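Local coordinates for purine-binding protein BAB2_0673 (Brucella melitensis biovar Abortus, PDB 3S99) that binds adenine, probably along with other purines such as guanine, and may serve an ABC-type system for their uptake, at residues 137-142 / 300-305; 143-148 / 209-213; 151-155 / 166-170; 231-237 / 246-252. All coordinates share one frame; numbering follows the deposited sequence.

In the fold
Following the chain, helix 132-146 is the first element to take part and supplies one side of two contacts. Interaction 1 joins its residues 137-142 to helix 295-310 and closes the longest loop, inside which the other three contacts nest. Interaction 2 ties the C-terminal end of the same helix to the start of strand 211-214. Within that loop lies interaction 3, the strand 151-156 packed against helix 161-175. Interaction 4 follows interaction 2 in series and pairs strands 231-236 and 247-253. None of the loops cross. Interactions 2, 3 and 4 all reach one mixed sheet, where 151-156, 211-214, 231-236 and 247-253 are successive neighbours, and helix 132-146 links that sheet to helix 295-310.

Interaction 1. Residues 137-142 / 300-305; sequences YVQGVI and LAEETE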
loop_
_atom_site.group_PDB
_atom_site.type_symbol
_atom_site.label_atom_id
_atom_site.label_comp_id
_atom_site.label_asym_id
_atom_site.label_seq_id
_atom_site.Cartn_x
_atom_site.Cartn_y
_atom_site.Cartn_z
ATOM N N TYR A 137 -2.886 1.900 10.881
ATOM C CA TYR A 137 -3.224 1.957 12.290
ATOM C C TYR A 137 -3.009 3.354 12.814
ATOM O O TYR A 137 -3.896 3.921 13.447
ATOM C CB TYR A 137 -2.426 0.933 13.085
ATOM C CG TYR A 137 -2.860 0.812 14.514
ATOM C CD1 TYR A 137 -2.241 1.570 15.505
ATOM C CD2 TYR A 137 -3.876 -0.073 14.889
ATOM C CE1 TYR A 137 -2.609 1.455 16.808
ATOM C CE2 TYR A 137 -4.233 -0.214 16.198
ATOM C CZ TYR A 137 -3.611 0.558 17.145
ATOM O OH TYR A 137 -3.977 0.452 18.442
ATOM N N VAL A 138 -1.848 3.926 12.512
ATOM C CA VAL A 138 -1.551 5.286 12.832
ATOM C C VAL A 138 -2.588 6.259 12.273
ATOM O O VAL A 138 -3.046 7.152 12.968
ATOM C CB VAL A 138 -0.167 5.715 12.285
ATOM C CG1 VAL A 138 0.163 7.076 12.801
ATOM C CG2 VAL A 138 0.914 4.708 12.658
ATOM N N GLN A 139 -2.988 6.070 11.003
ATOM C CA GLN A 139 -3.999 6.944 10.438
ATOM C C GLN A 139 -5.328 6.817 11.172
ATOM O O GLN A 139 -6.081 7.784 11.266
ATOM C CB GLN A 139 -4.149 6.691 8.904
ATOM C CG GLN A 139 -2.853 7.001 8.177
ATOM C CD GLN A 139 -2.866 6.945 6.658
ATOM O OE1 GLN A 139 -2.018 7.583 6.041
ATOM N NE2 GLN A 139 -3.772 6.161 6.052
ATOM N N GLY A 140 -5.656 5.623 11.647
ATOM C CA GLY A 140 -6.910 5.411 12.343
ATOM C C GLY A 140 -6.903 6.167 13.660
ATOM O O GLY A 140 -7.890 6.818 14.029
ATOM N N VAL A 141 -5.772 6.102 14.361
ATOM C CA VAL A 141 -5.603 6.857 15.604
ATOM C C VAL A 141 -5.848 8.345 15.321
ATOM O O VAL A 141 -6.599 9.010 16.035
ATOM C CB VAL A 141 -4.213 6.637 16.208
ATOM C CG1 VAL A 141 -3.981 7.601 17.377
ATOM C CG2 VAL A 141 -4.060 5.165 16.661
ATOM N N ILE A 142 -5.212 8.859 14.276
ATOM C CA ILE A 142 -5.329 10.278 13.928
ATOM C C ILE A 142 -6.770 10.598 13.572
ATOM O O ILE A 142 -7.311 11.599 14.032
ATOM C CB ILE A 142 -4.402 10.677 12.738
ATOM C CG1 ILE A 142 -2.905 10.540 13.133
ATOM C CG2 ILE A 142 -4.691 12.087 12.304
ATOM C CD1 ILE A 142 -1.936 10.365 11.926
ATOM N N LEU A 300 1.066 11.950 19.481
ATOM C CA LEU A 300 0.503 10.612 19.594
ATOM C C LEU A 300 0.758 9.792 18.343
ATOM O O LEU A 300 1.082 8.606 18.430
ATOM C CB LEU A 300 -0.997 10.685 19.932
ATOM C CG LEU A 300 -1.717 9.328 19.983
ATOM C CD1 LEU A 300 -1.038 8.425 21.032
ATOM C CD2 LEU A 300 -3.201 9.531 20.265
ATOM N N ALA A 301 0.651 10.421 17.175
ATOM C CA ALA A 301 1.000 9.742 15.924
ATOM C C ALA A 301 2.450 9.290 15.950
ATOM O O ALA A 301 2.755 8.155 15.584
ATOM C CB ALA A 301 0.743 10.658 14.721
ATOM N N GLU A 302 3.350 10.188 16.352
ATOM C CA GLU A 302 4.781 9.838 16.517
ATOM C C GLU A 302 5.007 8.667 17.451
ATOM O O GLU A 302 5.762 7.745 17.133
ATOM C CB GLU A 302 5.576 11.020 17.052
ATOM C CG GLU A 302 5.785 12.119 16.023
ATOM C CD GLU A 302 6.211 13.471 16.618
ATOM O OE1 GLU A 302 6.264 13.649 17.865
ATOM O OE2 GLU A 302 6.497 14.372 15.807
ATOM N N GLU A 303 4.358 8.723 18.608
ATOM C CA GLU A 303 4.454 7.668 19.601
ATOM C C GLU A 303 3.924 6.347 19.066
ATOM O O GLU A 303 4.489 5.304 19.317
ATOM C CB GLU A 303 3.694 8.047 20.869
ATOM C CG GLU A 303 4.430 9.088 21.704
ATOM C CD GLU A 303 3.606 9.675 22.833
ATOM O OE1 GLU A 303 2.365 9.465 22.918
ATOM O OE2 GLU A 303 4.212 10.398 23.637
ATOM N N THR A 304 2.848 6.394 18.310
ATOM C CA THR A 304 2.268 5.160 17.782
ATOM C C THR A 304 3.173 4.505 16.741
ATOM O O THR A 304 3.388 3.291 16.776
ATOM C CB THR A 304 0.918 5.468 17.194
ATOM O OG1 THR A 304 0.193 6.189 18.197
ATOM C CG2 THR A 304 0.191 4.181 16.792
ATOM N N GLU A 305 3.686 5.318 15.825
ATOM C CA GLU A 305 4.601 4.842 14.787
ATOM C C GLU A 305 5.833 4.268 15.455
ATOM O O GLU A 305 6.314 3.202 15.062
ATOM C CB GLU A 305 5.005 5.964 13.813
ATOM C CG GLU A 305 6.049 5.513 12.774
ATOM C CD GLU A 305 6.207 6.462 11.596
ATOM O OE1 GLU A 305 5.988 7.676 11.775
ATOM O OE2 GLU A 305 6.568 5.980 10.481
#
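The apolar contacts between V138, V141 and I142 on one helix and L300, A301 and T304 on the other illustrate how two helices can join mainly through apolar groups, without polar bonds between them. V141 CG1 reaches L300 CD2 at 3.6 Å, the side chains crossing at about a right angle. The CB of A301 receives I142 CD1 at 3.9 Å and V138 CG1 at 4.1 Å. The second branch of V138, CG2, extends to T304 CG2 at 4.2 Å.

A methyl-to-ring contact adds to this. T304 CG2 lies near the plane of the Y137 ring, at its edge, 3.8 Å from Y137 CD1.

The first torsion of T304 (chi1 -51° for OG1) places the methyl opposite the backbone N, facing helix 132-146, while OG1 turns back to L300 O, 2.6 Å away. T304 N also bonds to L300 O, and the two donors arrive from opposite faces of that carbonyl's plane. E305 OE2 bonds out of the helix, to M287 N.

The helix segments run at 154° to each other, close to antiparallel, with axes 9.6 Å apart. Q139, pointing away from helix 295-310, packs on the mixed sheet, and I142 bridges the two, touching A301 as well as F233 and T249. Because the threonine hydroxyl is satisfied by its own helix, the largely buried interface can be made by methyl groups and one ring edge.

Interaction 2. Residues 143-148 / 209-213; sequences AAKMSK and VDIIT
S147 and D210 meet side chain to side chain where the end of helix 132-146 comes beside the residue that leads into strand 211-214. S147 is the first residue to leave helical geometry. Its OG, anti to the backbone N (chi1 171°), extends to D210 OD1 in a hydrogen bond modelled at 2.4 Å, a very short value whose exact length is doubtful. D210 answers with CG set between its own backbone N and carbonyl carbon (chi1 62°), which brings the carboxylate up to the turn.

Beneath this polar pair, I211 points to the helix and divides its branches among three residues. I211 CG1 lies 3.8 Å from S147 CB, its CD1 4.1 Å from M146 CB and its CG2 4.3 Å from A143 CB. M146 leaves the contact beyond CB, bending away through its later torsions. The same face of the sheet carries F233 of the adjoining strand, which touches both A143 and I211.

The arrangement is a small hydrogen-bond network: S147 OG donates to the carboxylate and accepts from I151 N, while D210 OD2 accepts from K149 N, consistent with the two side chains pinning the turn between the helix and strand 151-156.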
loop_
_atom_site.group_PDB
_atom_site.type_symbol
_atom_site.label_atom_id
_atom_site.label_comp_id
_atom_site.label_asym_id
_atom_site.label_seq_id
_atom_site.Cartn_x
_atom_site.Cartn_y
_atom_site.Cartn_z
ATOM N N ALA A 143 -7.384 9.744 12.756
ATOM C CA ALA A 143 -8.737 9.961 12.309
ATOM C C ALA A 143 -9.702 10.075 13.483
ATOM O O ALA A 143 -10.566 10.943 13.490
ATOM C CB ALA A 143 -9.185 8.859 11.358
ATOM N N ALA A 144 -9.553 9.199 14.464
ATOM C CA ALA A 144 -10.416 9.224 15.651
ATOM C C ALA A 144 -10.202 10.462 16.532
ATOM O O ALA A 144 -11.151 10.950 17.143
ATOM C CB ALA A 144 -10.258 7.970 16.443
ATOM N N LYS A 145 -8.970 10.976 16.599
ATOM C CA LYS A 145 -8.735 12.264 17.252
ATOM C C LYS A 145 -9.271 13.435 16.466
ATOM O O LYS A 145 -9.725 14.372 17.088
ATOM C CB LYS A 145 -7.258 12.519 17.562
ATOM C CG LYS A 145 -6.658 11.550 18.558
ATOM C CD LYS A 145 -7.276 11.707 19.926
ATOM C CE LYS A 145 -6.508 10.953 21.012
ATOM N NZ LYS A 145 -7.273 10.925 22.312
ATOM N N MET A 146 -9.240 13.392 15.122
ATOM C CA MET A 146 -9.619 14.543 14.323
ATOM C C MET A 146 -11.121 14.635 13.985
ATOM O O MET A 146 -11.699 15.730 13.953
ATOM C CB MET A 146 -8.811 14.579 13.024
ATOM C CG MET A 146 -7.266 14.743 13.210
ATOM S SD MET A 146 -6.758 16.268 14.034
ATOM C CE MET A 146 -7.405 17.465 12.851
ATOM N N SER A 147 -11.750 13.501 13.697
ATOM C CA SER A 147 -13.112 13.518 13.199
ATOM C C SER A 147 -14.060 13.857 14.353
ATOM O O SER A 147 -14.151 13.115 15.311
ATOM C CB SER A 147 -13.472 12.151 12.622
ATOM O OG SER A 147 -14.844 12.071 12.316
ATOM N N LYS A 148 -14.781 14.961 14.234
ATOM C CA LYS A 148 -15.761 15.342 15.246
ATOM C C LYS A 148 -17.006 14.429 15.189
ATOM O O LYS A 148 -17.597 14.122 16.211
ATOM C CB LYS A 148 -16.138 16.807 15.069
ATOM C CG LYS A 148 -14.946 17.771 15.238
ATOM C CD LYS A 148 -15.174 19.110 14.500
ATOM C CE LYS A 148 -14.337 20.243 15.133
ATOM N NZ LYS A 148 -14.772 21.594 14.660
ATOM N N VAL A 209 -19.228 12.265 5.692
ATOM C CA VAL A 209 -17.968 11.855 6.346
ATOM C C VAL A 209 -17.095 13.087 6.511
ATOM O O VAL A 209 -17.190 14.006 5.721
ATOM C CB VAL A 209 -17.169 10.761 5.583
ATOM C CG1 VAL A 209 -18.069 9.547 5.249
ATOM C CG2 VAL A 209 -16.467 11.328 4.343
ATOM N N ASP A 210 -16.251 13.118 7.536
ATOM C CA ASP A 210 -15.373 14.273 7.679
ATOM C C ASP A 210 -13.876 13.942 7.599
ATOM O O ASP A 210 -13.036 14.821 7.790
ATOM C CB ASP A 210 -15.786 15.119 8.901
ATOM C CG ASP A 210 -15.684 14.371 10.216
ATOM O OD1 ASP A 210 -15.203 13.224 10.229
ATOM O OD2 ASP A 210 -16.081 14.947 11.244
ATOM N N ILE A 211 -13.558 12.690 7.244
ATOM C CA ILE A 211 -12.199 12.252 6.908
ATOM C C ILE A 211 -12.254 11.367 5.646
ATOM O O ILE A 211 -13.179 10.579 5.494
ATOM C CB ILE A 211 -11.539 11.432 8.087
ATOM C CG1 ILE A 211 -11.439 12.274 9.376
ATOM C CG2 ILE A 211 -10.125 10.947 7.708
ATOM C CD1 ILE A 211 -10.202 13.185 9.446
ATOM N N ILE A 212 -11.282 11.505 4.745
ATOM C CA ILE A 212 -11.199 10.664 3.525
ATOM C C ILE A 212 -9.898 9.882 3.512
ATOM O O ILE A 212 -8.819 10.399 3.841
ATOM C CB ILE A 212 -11.306 11.487 2.235
ATOM C CG1 ILE A 212 -12.735 12.003 2.023
ATOM C CG2 ILE A 212 -10.847 10.666 1.025
ATOM C CD1 ILE A 212 -13.818 10.914 1.857
ATOM N N THR A 213 -10.007 8.618 3.172
ATOM C CA THR A 213 -8.843 7.798 3.005
ATOM C C THR A 213 -9.121 6.778 1.922
ATOM O O THR A 213 -10.296 6.480 1.616
ATOM C CB THR A 213 -8.508 7.065 4.343
ATOM O OG1 THR A 213 -7.192 6.498 4.255
ATOM C CG2 THR A 213 -9.502 5.995 4.599
#

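Interaction 3. Residues 151-155 / 166-170; sequences IAGYI and GINSF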
loop_
_atom_site.group_PDB
_atom_site.type_symbol
_atom_site.label_atom_id
_atom_site.label_comp_id
_atom_site.label_asym_id
_atom_site.label_seq_id
_atom_site.Cartn_x
_atom_site.Cartn_y
_atom_site.Cartn_z
ATOM N N ILE A 151 -16.710 9.648 11.811
ATOM C CA ILE A 151 -16.958 8.912 10.561
ATOM C C ILE A 151 -15.943 9.253 9.483
ATOM O O ILE A 151 -15.785 10.433 9.128
ATOM C CB ILE A 151 -18.325 9.238 9.924
ATOM C CG1 ILE A 151 -19.468 9.191 10.945
ATOM C CG2 ILE A 151 -18.594 8.264 8.752
ATOM C CD1 ILE A 151 -20.704 10.042 10.560
ATOM N N ALA A 152 -15.318 8.210 8.924
ATOM C CA ALA A 152 -14.414 8.330 7.804
ATOM C C ALA A 152 -14.990 7.710 6.525
ATOM O O ALA A 152 -15.691 6.715 6.562
ATOM C CB ALA A 152 -13.080 7.689 8.126
ATOM N N GLY A 153 -14.700 8.321 5.397
ATOM C CA GLY A 153 -14.966 7.709 4.090
ATOM C C GLY A 153 -13.788 6.902 3.618
ATOM O O GLY A 153 -12.658 7.370 3.629
ATOM N N TYR A 154 -14.034 5.672 3.212
ATOM C CA TYR A 154 -12.941 4.795 2.801
ATOM C C TYR A 154 -13.170 4.353 1.364
ATOM O O TYR A 154 -14.186 3.745 1.043
ATOM C CB TYR A 154 -12.869 3.603 3.743
ATOM C CG TYR A 154 -11.498 2.993 3.914
ATOM C CD1 TYR A 154 -10.838 2.368 2.853
ATOM C CD2 TYR A 154 -10.888 2.959 5.176
ATOM C CE1 TYR A 154 -9.545 1.808 3.037
ATOM C CE2 TYR A 154 -9.617 2.402 5.361
ATOM C CZ TYR A 154 -8.960 1.820 4.284
ATOM O OH TYR A 154 -7.723 1.232 4.482
ATOM N N ILE A 155 -12.223 4.676 0.499
ATOM C CA ILE A 155 -12.345 4.376 -0.939
ATOM C C ILE A 155 -11.542 3.107 -1.216
ATOM O O ILE A 155 -10.310 3.131 -1.232
ATOM C CB ILE A 155 -11.870 5.528 -1.792
ATOM C CG1 ILE A 155 -12.706 6.759 -1.475
ATOM C CG2 ILE A 155 -11.944 5.174 -3.321
ATOM C CD1 ILE A 155 -12.197 8.043 -2.098
ATOM N N GLY A 166 -6.065 -3.473 5.576
ATOM C CA GLY A 166 -5.927 -2.029 5.732
ATOM C C GLY A 166 -7.147 -1.384 6.351
ATOM O O GLY A 166 -7.030 -0.533 7.238
ATOM N N ILE A 167 -8.318 -1.828 5.915
ATOM C CA ILE A 167 -9.572 -1.372 6.479
ATOM C C ILE A 167 -9.633 -1.781 7.958
ATOM O O ILE A 167 -9.951 -0.957 8.836
ATOM C CB ILE A 167 -10.771 -1.945 5.697
ATOM C CG1 ILE A 167 -10.816 -1.361 4.277
ATOM C CG2 ILE A 167 -12.090 -1.672 6.435
ATOM C CD1 ILE A 167 -11.845 -2.064 3.302
ATOM N N ASN A 168 -9.311 -3.040 8.232
ATOM C CA ASN A 168 -9.377 -3.560 9.598
ATOM C C ASN A 168 -8.410 -2.861 10.509
ATOM O O ASN A 168 -8.786 -2.481 11.620
ATOM C CB ASN A 168 -9.132 -5.052 9.636
ATOM C CG ASN A 168 -10.329 -5.850 9.178
ATOM O OD1 ASN A 168 -11.463 -5.411 9.326
ATOM N ND2 ASN A 168 -10.075 -7.045 8.623
ATOM N N SER A 169 -7.168 -2.686 10.058
ATOM C CA SER A 169 -6.182 -1.979 10.853
ATOM C C SER A 169 -6.550 -0.532 11.152
ATOM O O SER A 169 -6.377 -0.056 12.281
ATOM C CB SER A 169 -4.827 -2.022 10.181
ATOM O OG SER A 169 -3.870 -1.488 11.052
ATOM N N PHE A 170 -7.040 0.173 10.137
ATOM C CA PHE A 170 -7.523 1.535 10.294
ATOM C C PHE A 170 -8.614 1.655 11.369
ATOM O O PHE A 170 -8.551 2.519 12.254
ATOM C CB PHE A 170 -8.009 2.051 8.935
ATOM C CG PHE A 170 -8.542 3.455 8.965
ATOM C CD1 PHE A 170 -7.688 4.537 9.026
ATOM C CD2 PHE A 170 -9.913 3.689 8.880
ATOM C CE1 PHE A 170 -8.186 5.833 9.039
ATOM C CE2 PHE A 170 -10.413 4.998 8.907
ATOM C CZ PHE A 170 -9.558 6.053 8.968
#
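Y154 projects from strand 151-156 toward I167 and F170, and its ring is a good example of an aromatic group engaged on both face and edge. Starting at CB, the torsion sets CG anti to the backbone N (chi1 -151°), which directs the ring to helix 161-175. Y154 CD1 and CE1 run beneath I167 CG1, CE1 at 3.6 Å from it. That methylene sits over one face, 3.8 Å from the Y154 ring centroid and 19° off the normal, a CH-pi contact. On the other side Y154 CD2 and CE2 approach F170, Y154 CE2 coming to 3.8 Å from F170 CD2. The two rings form an offset edge-to-face pair, with the edge of Y154 turned to the face of F170, centroids 5.5 Å apart and planes at 75°. Y154 CZ is again close to I167, 3.7 Å from its CG1. At the tip, Y154 OH arrives beside the helix backbone, 3.3 Å from G166 C.

Two residues earlier on the strand, A152 CB meets the edge of the phenylalanine ring, 3.9 Å from F170 CE2. T213 and R136 also touch Y154, whose side chain is about 10 Å from the bound adenine. Strand 151-156, helix 161-175 and strand 182-187 form a beta-alpha-beta unit, and this contact is part of the packing of its first strand on its helix.

Interaction 4. Residues 231-237 / 246-252; sequences KAFGQAS and TQLTAVV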
loop_
_atom_site.group_PDB
_atom_site.type_symbol
_atom_site.label_atom_id
_atom_site.label_comp_id
_atom_site.label_asym_id
_atom_site.label_seq_id
_atom_site.Cartn_x
_atom_site.Cartn_y
_atom_site.Cartn_z
ATOM N N LYS A 231 -10.398 16.855 5.507
ATOM C CA LYS A 231 -9.074 16.357 5.787
ATOM C C LYS A 231 -8.953 14.888 5.354
ATOM O O LYS A 231 -9.928 14.127 5.373
ATOM C CB LYS A 231 -8.719 16.591 7.265
ATOM C CG LYS A 231 -8.622 18.113 7.598
ATOM C CD LYS A 231 -7.885 18.417 8.890
ATOM C CE LYS A 231 -7.657 19.960 9.124
ATOM N NZ LYS A 231 -7.182 20.297 10.532
ATOM N N ALA A 232 -7.763 14.508 4.929
ATOM C CA ALA A 232 -7.575 13.217 4.251
ATOM C C ALA A 232 -6.183 12.639 4.464
ATOM O O ALA A 232 -5.272 13.332 4.932
ATOM C CB ALA A 232 -7.849 13.408 2.735
ATOM N N PHE A 233 -6.009 11.373 4.127
ATOM C CA PHE A 233 -4.669 10.756 4.148
ATOM C C PHE A 233 -4.199 10.478 2.724
ATOM O O PHE A 233 -4.954 9.980 1.901
ATOM C CB PHE A 233 -4.681 9.477 4.983
ATOM C CG PHE A 233 -5.141 9.706 6.432
ATOM C CD1 PHE A 233 -4.260 10.190 7.387
ATOM C CD2 PHE A 233 -6.455 9.452 6.808
ATOM C CE1 PHE A 233 -4.676 10.420 8.732
ATOM C CE2 PHE A 233 -6.879 9.639 8.130
ATOM C CZ PHE A 233 -6.010 10.143 9.082
ATOM N N GLY A 234 -2.940 10.796 2.434
ATOM C CA GLY A 234 -2.337 10.358 1.193
ATOM C C GLY A 234 -2.006 8.885 1.209
ATOM O O GLY A 234 -1.909 8.261 2.269
ATOM N N GLN A 235 -1.792 8.346 0.012
ATOM C CA GLN A 235 -1.600 6.929 -0.189
ATOM C C GLN A 235 -0.384 6.672 -1.041
ATOM O O GLN A 235 -0.307 7.195 -2.145
ATOM C CB GLN A 235 -2.830 6.370 -0.926
ATOM C CG GLN A 235 -2.781 4.872 -1.350
ATOM C CD GLN A 235 -2.669 3.870 -0.227
ATOM O OE1 GLN A 235 -2.597 4.213 0.984
ATOM N NE2 GLN A 235 -2.673 2.591 -0.615
ATOM N N ALA A 236 0.543 5.870 -0.527
ATOM C CA ALA A 236 1.724 5.409 -1.238
ATOM C C ALA A 236 2.787 6.486 -1.244
ATOM O O ALA A 236 3.977 6.213 -0.971
ATOM C CB ALA A 236 1.370 5.003 -2.711
ATOM N N SER A 237 2.357 7.687 -1.643
ATOM C CA SER A 237 3.211 8.862 -1.718
ATOM C C SER A 237 2.747 9.914 -0.752
ATOM O O SER A 237 1.565 9.960 -0.406
ATOM C CB SER A 237 3.108 9.477 -3.123
ATOM O OG SER A 237 4.226 10.346 -3.329
ATOM N N THR A 246 -4.916 20.208 4.040
ATOM C CA THR A 246 -5.860 19.170 4.486
ATOM C C THR A 246 -5.294 17.757 4.596
ATOM O O THR A 246 -5.899 16.918 5.268
ATOM C CB THR A 246 -7.135 19.143 3.626
ATOM O OG1 THR A 246 -6.771 19.014 2.252
ATOM C CG2 THR A 246 -7.966 20.419 3.845
ATOM N N GLN A 247 -4.146 17.465 3.982
ATOM C CA GLN A 247 -3.525 16.174 4.243
ATOM C C GLN A 247 -3.026 16.127 5.677
ATOM O O GLN A 247 -2.311 17.028 6.128
ATOM C CB GLN A 247 -2.387 15.824 3.289
ATOM C CG GLN A 247 -1.899 14.356 3.515
ATOM C CD GLN A 247 -0.673 13.989 2.710
ATOM O OE1 GLN A 247 -0.790 13.392 1.644
ATOM N NE2 GLN A 247 0.521 14.327 3.226
ATOM N N LEU A 248 -3.374 15.056 6.380
ATOM C CA LEU A 248 -2.944 14.850 7.776
ATOM C C LEU A 248 -1.602 14.125 7.824
ATOM O O LEU A 248 -0.730 14.456 8.609
ATOM C CB LEU A 248 -4.001 14.049 8.508
ATOM C CG LEU A 248 -5.364 14.748 8.647
ATOM C CD1 LEU A 248 -6.483 13.762 8.930
ATOM C CD2 LEU A 248 -5.307 15.823 9.743
ATOM N N THR A 249 -1.459 13.119 6.976
ATOM C CA THR A 249 -0.220 12.388 6.773
ATOM C C THR A 249 -0.495 11.409 5.638
ATOM O O THR A 249 -1.527 11.497 4.968
ATOM C CB THR A 249 0.269 11.624 8.064
ATOM O OG1 THR A 249 1.527 10.992 7.809
ATOM C CG2 THR A 249 -0.750 10.582 8.534
ATOM N N ALA A 250 0.419 10.475 5.433
ATOM C CA ALA A 250 0.280 9.471 4.394
ATOM C C ALA A 250 1.137 8.265 4.752
ATOM O O ALA A 250 2.161 8.422 5.358
ATOM C CB ALA A 250 0.703 10.025 3.041
ATOM N N VAL A 251 0.700 7.074 4.350
ATOM C CA VAL A 251 1.500 5.864 4.440
ATOM C C VAL A 251 2.401 5.771 3.199
ATOM O O VAL A 251 1.918 5.493 2.116
ATOM C CB VAL A 251 0.587 4.643 4.522
ATOM C CG1 VAL A 251 1.408 3.334 4.746
ATOM C CG2 VAL A 251 -0.430 4.822 5.663
ATOM N N VAL A 252 3.712 5.994 3.376
ATOM C CA VAL A 252 4.628 6.174 2.277
ATOM C C VAL A 252 5.386 4.872 2.081
ATOM O O VAL A 252 5.850 4.265 3.034
ATOM C CB VAL A 252 5.618 7.335 2.508
ATOM C CG1 VAL A 252 6.686 7.418 1.362
ATOM C CG2 VAL A 252 4.866 8.681 2.638
#
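A232 anchors the pairing of the two strands, its N donating to T246 O at 3.1 Å and its O accepting L248 N at 2.9 Å. The second bond is nearly linear at both ends. Next along, G234 N donates to T249 O at 3.0 Å, in the carbonyl plane. A weak bond from A236 N to V251 O, its N-H...O angle only 129°, ends the ladder.

The strands are parallel neighbours in the mixed sheet of one lobe of this substrate-binding fold. A232 pairs with Q247 but G234 with A250, so strand 247-253 carries one extra residue, a beta bulge around L248, whose phi/psi lie in the helical region.

The bulge turns L248 toward the partner strand, where L248 CD1 lies 3.7 Å from F233 CZ and CD2 3.8 Å from K231 CD. T249 CG2 touches the edge of the same ring, 3.7 Å from F233 CD1. On the sheet face opposite F233 and T249, Q247 extends (chi1 -173°) alongside G234, its OE1 3.4 Å from G234 CA, and the amide is held by D238 and M239 N. Helix 132-146 covers F233, T249 and V251, and the side chain of Q235 comes within about 4 Å of the bound adenine.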